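Local coordinates for racemase (Pseudovibrio sp. JE062, PDB 3MKC), which belongs to the mandelate racemase/muconate lactonizing enzyme family of the enolase superfamily and pairs an enolase-type N-terminal domain with a barrel domain, at residues A[209-214]-A[236-241]; A[259-264]-A[283-288]; A[141-146]-A[175-180]. All blocks are in the same frame, centred on the assembly; numbering follows the deposited sequence.

Interaction 1. Residues A[209-214]-A[236-241]; sequences MVDYLY and FAEATL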
loop_
_atom_site.group_PDB
_atom_site.type_symbol
_atom_site.label_atom_id
_atom_site.label_comp_id
_atom_site.label_asym_id
_atom_site.label_seq_id
_atom_site.Cartn_x
_atom_site.Cartn_y
_atom_site.Cartn_z
HETATM N N MSE A 209 -15.927 -3.985 1.240
HETATM C CA MSE A 209 -14.886 -4.774 1.889
HETATM C C MSE A 209 -14.940 -4.495 3.384
HETATM O O MSE A 209 -15.472 -3.468 3.803
HETATM C CB MSE A 209 -13.509 -4.387 1.359
HETATM C CG MSE A 209 -13.277 -4.770 -0.103
HETATM SE SE MSE A 209 -14.084 -3.619 -1.429
HETATM C CE MSE A 209 -12.689 -3.692 -2.719
ATOM N N VAL A 210 -14.396 -5.403 4.187
ATOM C CA VAL A 210 -14.415 -5.218 5.636
ATOM C C VAL A 210 -13.074 -5.525 6.297
ATOM O O VAL A 210 -12.460 -6.562 6.030
ATOM C CB VAL A 210 -15.493 -6.108 6.297
ATOM C CG1 VAL A 210 -15.587 -5.790 7.788
ATOM C CG2 VAL A 210 -16.841 -5.886 5.617
ATOM N N ASP A 211 -12.639 -4.610 7.158
ATOM C CA ASP A 211 -11.391 -4.736 7.903
ATOM C C ASP A 211 -11.793 -4.997 9.346
ATOM O O ASP A 211 -12.344 -4.117 10.011
ATOM C CB ASP A 211 -10.586 -3.433 7.798
ATOM C CG ASP A 211 -9.306 -3.451 8.630
ATOM O OD1 ASP A 211 -9.014 -4.470 9.285
ATOM O OD2 ASP A 211 -8.586 -2.430 8.621
ATOM N N TYR A 212 -11.531 -6.206 9.826
ATOM C CA TYR A 212 -11.896 -6.572 11.188
ATOM C C TYR A 212 -10.841 -6.162 12.217
ATOM O O TYR A 212 -11.011 -6.375 13.417
ATOM C CB TYR A 212 -12.192 -8.075 11.245
ATOM C CG TYR A 212 -13.389 -8.469 10.400
ATOM C CD1 TYR A 212 -14.676 -8.481 10.935
ATOM C CD2 TYR A 212 -13.237 -8.793 9.057
ATOM C CE1 TYR A 212 -15.787 -8.808 10.147
ATOM C CE2 TYR A 212 -14.329 -9.116 8.263
ATOM C CZ TYR A 212 -15.604 -9.123 8.811
ATOM O OH TYR A 212 -16.688 -9.447 8.020
ATOM N N LEU A 213 -9.761 -5.555 11.732
ATOM C CA LEU A 213 -8.680 -5.070 12.580
ATOM C C LEU A 213 -8.128 -6.036 13.623
ATOM O O LEU A 213 -7.870 -5.650 14.767
ATOM C CB LEU A 213 -9.103 -3.762 13.264
ATOM C CG LEU A 213 -9.174 -2.560 12.322
ATOM C CD1 LEU A 213 -9.983 -1.430 12.961
ATOM C CD2 LEU A 213 -7.759 -2.103 11.988
ATOM N N TYR A 214 -7.964 -7.294 13.227
ATOM C CA TYR A 214 -7.376 -8.301 14.098
ATOM C C TYR A 214 -8.058 -8.481 15.450
ATOM O O TYR A 214 -7.390 -8.687 16.460
ATOM C CB TYR A 214 -5.902 -7.949 14.309
ATOM C CG TYR A 214 -5.149 -7.742 13.012
ATOM C CD1 TYR A 214 -4.829 -8.821 12.194
ATOM C CD2 TYR A 214 -4.797 -6.458 12.576
ATOM C CE1 TYR A 214 -4.183 -8.639 10.984
ATOM C CE2 TYR A 214 -4.148 -6.263 11.358
ATOM C CZ TYR A 214 -3.847 -7.365 10.566
ATOM O OH TYR A 214 -3.227 -7.198 9.353
ATOM N N PHE A 236 -14.500 -8.891 0.553
ATOM C CA PHE A 236 -13.503 -9.635 1.304
ATOM C C PHE A 236 -13.506 -9.396 2.802
ATOM O O PHE A 236 -14.146 -8.462 3.297
ATOM C CB PHE A 236 -12.088 -9.440 0.707
ATOM C CG PHE A 236 -11.469 -8.063 0.912
ATOM C CD1 PHE A 236 -11.439 -7.449 2.167
ATOM C CD2 PHE A 236 -10.793 -7.451 -0.140
ATOM C CE1 PHE A 236 -10.738 -6.248 2.363
ATOM C CE2 PHE A 236 -10.086 -6.252 0.039
ATOM C CZ PHE A 236 -10.057 -5.650 1.294
ATOM N N ALA A 237 -12.810 -10.276 3.519
ATOM C CA ALA A 237 -12.694 -10.197 4.964
ATOM C C ALA A 237 -11.215 -9.992 5.275
ATOM O O ALA A 237 -10.402 -10.903 5.097
ATOM C CB ALA A 237 -13.195 -11.471 5.595
ATOM N N GLU A 238 -10.883 -8.790 5.733
ATOM C CA GLU A 238 -9.508 -8.413 6.054
ATOM C C GLU A 238 -9.175 -8.441 7.544
ATOM O O GLU A 238 -10.012 -8.126 8.381
ATOM C CB GLU A 238 -9.247 -7.005 5.525
ATOM C CG GLU A 238 -7.925 -6.397 5.938
ATOM C CD GLU A 238 -7.765 -4.985 5.409
ATOM O OE1 GLU A 238 -8.305 -4.700 4.322
ATOM O OE2 GLU A 238 -7.091 -4.173 6.074
ATOM N N ALA A 239 -7.936 -8.800 7.859
ATOM C CA ALA A 239 -7.471 -8.837 9.237
ATOM C C ALA A 239 -8.448 -9.549 10.168
ATOM O O ALA A 239 -8.851 -9.013 11.201
ATOM C CB ALA A 239 -7.221 -7.414 9.725
ATOM N N THR A 240 -8.835 -10.759 9.785
ATOM C CA THR A 240 -9.752 -11.550 10.590
ATOM C C THR A 240 -8.987 -12.194 11.742
ATOM O O THR A 240 -9.344 -12.030 12.907
ATOM C CB THR A 240 -10.400 -12.664 9.754
ATOM O OG1 THR A 240 -9.373 -13.420 9.103
ATOM C CG2 THR A 240 -11.328 -12.073 8.703
ATOM N N LEU A 241 -7.922 -12.911 11.413
ATOM C CA LEU A 241 -7.125 -13.583 12.430
ATOM C C LEU A 241 -5.783 -12.901 12.609
ATOM O O LEU A 241 -5.439 -11.990 11.859
ATOM C CB LEU A 241 -6.923 -15.049 12.045
ATOM C CG LEU A 241 -8.221 -15.861 12.055
ATOM C CD1 LEU A 241 -7.991 -17.248 11.461
ATOM C CD2 LEU A 241 -8.727 -15.954 13.481
HETATM O O HOH W 1 -16.268 -9.650 5.366
#
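Phe236 O is gripped twice: Val210 N donates to it at 3.2 Å, and a water donates as well. The same water sits 2.7 Å from Tyr212 OH, in the plane of the ring at its edge, and so ties the phenol to the strand opposite. Further along, Glu238 N gives a short bond to Val210 O and Tyr212 N one to Glu238 O, the ladder of a parallel pair 209-211 and 236-238. Beyond the strands, Tyr214 N still reaches Ala239 O.

Side chains pack on both faces of the pair. On one, selenomethionine Met209 lays CG over the centre of the Phe236 ring, 3.5 Å from the centroid, a CH-pi contact; its chain then bends, leaving SE oblique to the ring in a longer Met-aromatic contact. On the other, the ring of Tyr212 turns its edge to Glu238 O while CE2 lies 3.7 Å from Ala237 CB. At the loop end Ala239 CB stands over the centre of the Tyr214 ring at 3.4 Å from its centroid, and Tyr214 OH is hydrogen-bonded to Glu264.

The carboxylates of Asp211 and Glu238 stack with planes 26° apart, Asp211 OD2 being 3.4 Å from Glu238 OE2, two acceptors without a bond between them. Each has other partners: Lys177 forms a salt bridge to Glu238 OE1, and Leu213 N donates to Asp211 OD1 from above the carboxylate plane, an Asx turn. Acidic residues at the C-terminal ends of successive barrel strands, reached through a beta-alpha-beta unit whose helix here is 219-228, are typical of enolase-superfamily active sites, where such groups hold a divalent metal in relatives.

Interaction 2. Residues A[259-264]-A[283-288]; sequences RICGAE and LLQSDY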
loop_
_atom_site.group_PDB
_atom_site.type_symbol
_atom_site.label_atom_id
_atom_site.label_comp_id
_atom_site.label_asym_id
_atom_site.label_seq_id
_atom_site.Cartn_x
_atom_site.Cartn_y
_atom_site.Cartn_z
ATOM N N ARG A 259 -13.904 -14.110 0.751
ATOM C CA ARG A 259 -12.541 -13.925 0.271
ATOM C C ARG A 259 -11.770 -13.631 1.551
ATOM O O ARG A 259 -12.200 -12.809 2.365
ATOM C CB ARG A 259 -12.408 -12.714 -0.654
ATOM C CG ARG A 259 -12.830 -12.923 -2.102
ATOM C CD ARG A 259 -12.162 -11.840 -2.954
ATOM N NE ARG A 259 -12.524 -11.892 -4.364
ATOM C CZ ARG A 259 -13.673 -11.456 -4.863
ATOM N NH1 ARG A 259 -14.594 -10.927 -4.069
ATOM N NH2 ARG A 259 -13.894 -11.527 -6.168
ATOM N N ILE A 260 -10.652 -14.315 1.751
ATOM C CA ILE A 260 -9.841 -14.094 2.944
ATOM C C ILE A 260 -8.568 -13.381 2.520
ATOM O O ILE A 260 -7.890 -13.821 1.598
ATOM C CB ILE A 260 -9.478 -15.436 3.617
ATOM C CG1 ILE A 260 -10.757 -16.215 3.930
ATOM C CG2 ILE A 260 -8.684 -15.195 4.889
ATOM C CD1 ILE A 260 -11.718 -15.472 4.839
ATOM N N CYS A 261 -8.263 -12.262 3.171
ATOM C CA CYS A 261 -7.063 -11.501 2.843
ATOM C C CYS A 261 -5.968 -11.796 3.848
ATOM O O CYS A 261 -6.223 -12.316 4.927
ATOM C CB CYS A 261 -7.329 -10.001 2.917
ATOM S SG CYS A 261 -8.778 -9.444 2.021
ATOM N N GLY A 262 -4.749 -11.426 3.486
ATOM C CA GLY A 262 -3.632 -11.603 4.388
ATOM C C GLY A 262 -2.434 -10.804 3.911
ATOM O O GLY A 262 -2.477 -10.182 2.846
ATOM N N ALA A 263 -1.386 -10.786 4.734
ATOM C CA ALA A 263 -0.119 -10.132 4.401
ATOM C C ALA A 263 -0.018 -8.612 4.518
ATOM O O ALA A 263 0.968 -8.027 4.091
ATOM C CB ALA A 263 0.319 -10.567 3.012
ATOM N N GLU A 264 -1.026 -7.979 5.101
ATOM C CA GLU A 264 -1.004 -6.530 5.264
ATOM C C GLU A 264 0.303 -6.016 5.869
ATOM O O GLU A 264 0.843 -5.018 5.410
ATOM C CB GLU A 264 -2.165 -6.071 6.158
ATOM C CG GLU A 264 -1.943 -4.675 6.749
ATOM C CD GLU A 264 -3.114 -4.161 7.558
ATOM O OE1 GLU A 264 -3.585 -4.879 8.464
ATOM O OE2 GLU A 264 -3.558 -3.023 7.289
ATOM N N LEU A 283 -6.384 -13.121 -1.360
ATOM C CA LEU A 283 -5.852 -11.812 -1.691
ATOM C C LEU A 283 -4.727 -11.387 -0.755
ATOM O O LEU A 283 -4.806 -11.597 0.454
ATOM C CB LEU A 283 -7.020 -10.820 -1.621
ATOM C CG LEU A 283 -6.919 -9.388 -2.137
ATOM C CD1 LEU A 283 -8.317 -8.908 -2.545
ATOM C CD2 LEU A 283 -6.318 -8.492 -1.068
ATOM N N LEU A 284 -3.689 -10.786 -1.332
ATOM C CA LEU A 284 -2.533 -10.308 -0.581
ATOM C C LEU A 284 -2.559 -8.787 -0.494
ATOM O O LEU A 284 -2.885 -8.109 -1.466
ATOM C CB LEU A 284 -1.243 -10.736 -1.273
ATOM C CG LEU A 284 -1.011 -12.246 -1.372
ATOM C CD1 LEU A 284 0.179 -12.495 -2.281
ATOM C CD2 LEU A 284 -0.759 -12.834 0.020
ATOM N N GLN A 285 -2.173 -8.255 0.662
ATOM C CA GLN A 285 -2.179 -6.816 0.868
ATOM C C GLN A 285 -0.807 -6.212 1.175
ATOM O O GLN A 285 -0.716 -5.159 1.817
ATOM C CB GLN A 285 -3.175 -6.471 1.979
ATOM C CG GLN A 285 -4.578 -6.991 1.673
ATOM C CD GLN A 285 -5.584 -6.710 2.773
ATOM O OE1 GLN A 285 -5.338 -6.991 3.941
ATOM N NE2 GLN A 285 -6.735 -6.164 2.394
ATOM N N SER A 286 0.252 -6.876 0.713
ATOM C CA SER A 286 1.616 -6.387 0.918
ATOM C C SER A 286 1.669 -4.902 0.552
ATOM O O SER A 286 1.195 -4.496 -0.506
ATOM C CB SER A 286 2.582 -7.187 0.050
ATOM O OG SER A 286 2.412 -8.575 0.289
ATOM N N ASP A 287 2.271 -4.105 1.428
ATOM C CA ASP A 287 2.341 -2.645 1.266
ATOM C C ASP A 287 3.516 -2.104 0.449
ATOM O O ASP A 287 4.642 -2.564 0.585
ATOM C CB ASP A 287 2.360 -2.013 2.661
ATOM C CG ASP A 287 2.069 -0.524 2.647
ATOM O OD1 ASP A 287 2.564 0.189 1.756
ATOM O OD2 ASP A 287 1.349 -0.069 3.558
ATOM N N TYR A 288 3.235 -1.100 -0.381
ATOM C CA TYR A 288 4.242 -0.458 -1.223
ATOM C C TYR A 288 5.457 -0.007 -0.434
ATOM O O TYR A 288 6.600 -0.235 -0.836
ATOM C CB TYR A 288 3.666 0.795 -1.894
ATOM C CG TYR A 288 2.405 0.583 -2.687
ATOM C CD1 TYR A 288 2.456 0.226 -4.034
ATOM C CD2 TYR A 288 1.155 0.741 -2.092
ATOM C CE1 TYR A 288 1.294 0.030 -4.770
ATOM C CE2 TYR A 288 -0.013 0.547 -2.819
ATOM C CZ TYR A 288 0.063 0.188 -4.157
ATOM O OH TYR A 288 -1.094 -0.043 -4.872
HETATM O O HOH W 2 3.279 -4.905 4.048
#
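Cys261 and Leu283 pair side by side, both side chains on one face, in the close half of this contact, where Gly262 N donates to Leu283 O at 3.0 Å and Gln285 N to Gly262 O at 2.9 Å. The same two oxygens also receive CA-H...O contacts, Cys261 CA approaching Leu283 O to 3.3 Å and Leu284 CA lying near Gly262 O. The Gln285 chain, extended beyond CG, runs past Cys261 and brings CD to 3.7 Å from Cys261 CB, with NE2 beside SG; NE2 also makes a weak hydrogen bond to Glu238. Cys261 SG meets Leu283 CD2 more loosely, and both residues pack on Phe236. On the other face Ala263 CB touches Leu284 CD2 at 3.9 Å, both packing against Trp275 of helix 268-277.

That helix is the crossover of a beta-alpha-beta unit, strand 261-262 to strand 283-284, two neighbouring parallel strands of the barrel-type domain, with Leu284 making backbone bonds to Gln310 of strand 310-311 and to Met312 just after it.

Toward its two ends the pairing slackens. At the start, Leu283 N reaches Ile260 O only by a weak bond. At the finish the segments separate: Ala263 takes a positive phi of 78°, ending the extended run, and Glu264 O no longer meets Asp287 N directly. One water spans them instead, donating to Glu264 O at 2.8 Å and accepting from Asp287 N at 2.9 Å. Glu264 leads its carboxylate away toward Tyr214, while Asp287 OD1 accepts from Asn289 N. Ser286 N is buried without a partner in the model.

Interaction 3. Residues A[141-146]-A[175-180]; sequences YLTLYP and AVKVCV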
loop_
_atom_site.group_PDB
_atom_site.type_symbol
_atom_site.label_atom_id
_atom_site.label_comp_id
_atom_site.label_asym_id
_atom_site.label_seq_id
_atom_site.Cartn_x
_atom_site.Cartn_y
_atom_site.Cartn_z
ATOM N N TYR A 141 -10.711 1.205 -4.516
ATOM C CA TYR A 141 -11.775 1.067 -3.541
ATOM C C TYR A 141 -11.277 2.063 -2.509
ATOM O O TYR A 141 -10.065 2.219 -2.319
ATOM C CB TYR A 141 -11.883 -0.359 -2.977
ATOM C CG TYR A 141 -10.817 -0.807 -2.000
ATOM C CD1 TYR A 141 -10.774 -0.313 -0.696
ATOM C CD2 TYR A 141 -9.893 -1.786 -2.361
ATOM C CE1 TYR A 141 -9.843 -0.786 0.224
ATOM C CE2 TYR A 141 -8.959 -2.267 -1.448
ATOM C CZ TYR A 141 -8.939 -1.764 -0.157
ATOM O OH TYR A 141 -8.016 -2.231 0.743
ATOM N N LEU A 142 -12.192 2.785 -1.884
ATOM C CA LEU A 142 -11.782 3.774 -0.902
ATOM C C LEU A 142 -12.036 3.276 0.506
ATOM O O LEU A 142 -13.122 2.788 0.815
ATOM C CB LEU A 142 -12.533 5.088 -1.134
ATOM C CG LEU A 142 -12.379 5.671 -2.540
ATOM C CD1 LEU A 142 -13.105 7.011 -2.611
ATOM C CD2 LEU A 142 -10.905 5.848 -2.874
ATOM N N THR A 143 -11.027 3.395 1.356
ATOM C CA THR A 143 -11.155 2.966 2.737
ATOM C C THR A 143 -11.752 4.115 3.536
ATOM O O THR A 143 -11.206 5.219 3.550
ATOM C CB THR A 143 -9.789 2.571 3.306
ATOM O OG1 THR A 143 -9.233 1.532 2.491
ATOM C CG2 THR A 143 -9.929 2.069 4.732
ATOM N N LEU A 144 -12.877 3.841 4.191
ATOM C CA LEU A 144 -13.598 4.847 4.966
ATOM C C LEU A 144 -13.610 4.596 6.464
ATOM O O LEU A 144 -13.632 3.449 6.915
ATOM C CB LEU A 144 -15.051 4.913 4.492
ATOM C CG LEU A 144 -15.274 5.014 2.987
ATOM C CD1 LEU A 144 -16.756 4.883 2.674
ATOM C CD2 LEU A 144 -14.716 6.334 2.488
ATOM N N TYR A 145 -13.613 5.682 7.231
ATOM C CA TYR A 145 -13.675 5.601 8.686
ATOM C C TYR A 145 -14.051 6.970 9.251
ATOM O O TYR A 145 -13.306 7.941 9.111
ATOM C CB TYR A 145 -12.337 5.157 9.277
ATOM C CG TYR A 145 -12.463 4.661 10.703
ATOM C CD1 TYR A 145 -12.961 3.386 10.978
ATOM C CD2 TYR A 145 -12.091 5.465 11.780
ATOM C CE1 TYR A 145 -13.080 2.924 12.287
ATOM C CE2 TYR A 145 -12.206 5.015 13.095
ATOM C CZ TYR A 145 -12.699 3.743 13.344
ATOM O OH TYR A 145 -12.795 3.284 14.643
ATOM N N PRO A 146 -15.224 7.065 9.895
ATOM C CA PRO A 146 -15.669 8.337 10.467
ATOM C C PRO A 146 -14.896 8.723 11.723
ATOM O O PRO A 146 -14.124 7.930 12.266
ATOM C CB PRO A 146 -17.139 8.077 10.761
ATOM C CG PRO A 146 -17.130 6.631 11.175
ATOM C CD PRO A 146 -16.229 6.010 10.119
ATOM N N ALA A 175 -16.225 0.862 -5.024
ATOM C CA ALA A 175 -16.079 -0.002 -3.857
ATOM C C ALA A 175 -15.512 0.751 -2.662
ATOM O O ALA A 175 -14.707 1.665 -2.819
ATOM C CB ALA A 175 -15.180 -1.194 -4.197
ATOM N N VAL A 176 -15.935 0.351 -1.468
ATOM C CA VAL A 176 -15.475 0.978 -0.243
ATOM C C VAL A 176 -15.181 -0.073 0.820
ATOM O O VAL A 176 -15.740 -1.168 0.799
ATOM C CB VAL A 176 -16.538 1.948 0.317
ATOM C CG1 VAL A 176 -16.799 3.076 -0.687
ATOM C CG2 VAL A 176 -17.826 1.194 0.610
ATOM N N LYS A 177 -14.293 0.263 1.745
ATOM C CA LYS A 177 -13.961 -0.650 2.824
ATOM C C LYS A 177 -14.308 0.018 4.140
ATOM O O LYS A 177 -13.965 1.176 4.360
ATOM C CB LYS A 177 -12.469 -0.992 2.815
ATOM C CG LYS A 177 -12.085 -2.007 3.887
ATOM C CD LYS A 177 -10.676 -2.553 3.683
ATOM C CE LYS A 177 -9.606 -1.525 4.030
ATOM N NZ LYS A 177 -8.231 -2.062 3.809
ATOM N N VAL A 178 -15.007 -0.710 4.999
ATOM C CA VAL A 178 -15.384 -0.202 6.311
ATOM C C VAL A 178 -14.589 -1.006 7.326
ATOM O O VAL A 178 -14.023 -2.040 6.984
ATOM C CB VAL A 178 -16.883 -0.397 6.572
ATOM C CG1 VAL A 178 -17.692 0.371 5.533
ATOM C CG2 VAL A 178 -17.228 -1.879 6.529
ATOM N N CYS A 179 -14.537 -0.533 8.566
ATOM C CA CYS A 179 -13.795 -1.236 9.605
ATOM C C CYS A 179 -14.643 -1.438 10.843
ATOM O O CYS A 179 -15.621 -0.721 11.063
ATOM C CB CYS A 179 -12.559 -0.438 10.022
ATOM S SG CYS A 179 -11.579 0.240 8.684
ATOM N N VAL A 180 -14.261 -2.422 11.648
ATOM C CA VAL A 180 -14.937 -2.687 12.907
ATOM C C VAL A 180 -14.003 -2.043 13.924
ATOM O O VAL A 180 -12.869 -2.490 14.100
ATOM C CB VAL A 180 -15.040 -4.202 13.208
ATOM C CG1 VAL A 180 -15.688 -4.422 14.569
ATOM C CG2 VAL A 180 -15.862 -4.896 12.135
#
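Strands 137-143 and 175-179, paired at Leu142-Val176 and Thr143-Lys177, are adjacent parallel strands of the barrel domain, the chain passing from one to the other by way of helix 154-170 in a beta-alpha-beta crossover. The axes of 141-143 and 175-179 lie 25° apart. Three backbone bonds alternate across the pair: Leu142 N to Ala175 O, Lys177 N to Leu142 O, and Leu144 N to Lys177 O, the last nearly straight at 171° and 2.9 Å. Tyr141 CA also comes within 3.1 Å of Ala175 O in a CA-H...O contact.

One face of the pair carries Leu144 CD1 against Val176 CB at 3.8 Å, with Ala168 and Leu202 of the flanking helices packed on Val176. At the C-terminal end Tyr145 CD1 rests 4.0 Å from Cys179 CB, the sulfur oblique to the ring, and the phenol of Tyr161 bonds to both Leu144 O and Cys179 N.

The other face is organised by Lys177. Its side chain crosses that of Tyr141 obliquely, Lys177 CB lying 3.7 Å from Tyr141 CE1. A bend at chi3 (73°) places CE alongside Thr143, 3.4 Å from Thr143 OG1. Lys177 NZ donates to Tyr141 OH at 3.1 Å and has Glu238 as a second partner, while Thr143 OG1 bonds to Glu339. The amine is thus held between a phenol and a carboxylate, which together set the position of NZ on this face of the sheet.

Overall arrangement
From the N terminus the chain first closes interaction 3, which joins 141-146 to 175-180; interaction 1 then pairs 209-214 with 236-241, and interaction 2 pairs 259-264 with 283-288. The three loops follow one another in series, none nesting or crossing. They are nevertheless joined laterally. Strands 175-179 and 207-211 are neighbours, probably hydrogen-bonded from Met209 N to Val176 O, and side chains of interactions 3 and 1 meet there too. Interaction 1 in turn meets interaction 2, where Ala237 N probably bonds to Arg259 O. Interactions 2 and 3 do not touch, their centres about 16 Å apart, so interaction 1 bridges them around the barrel wall.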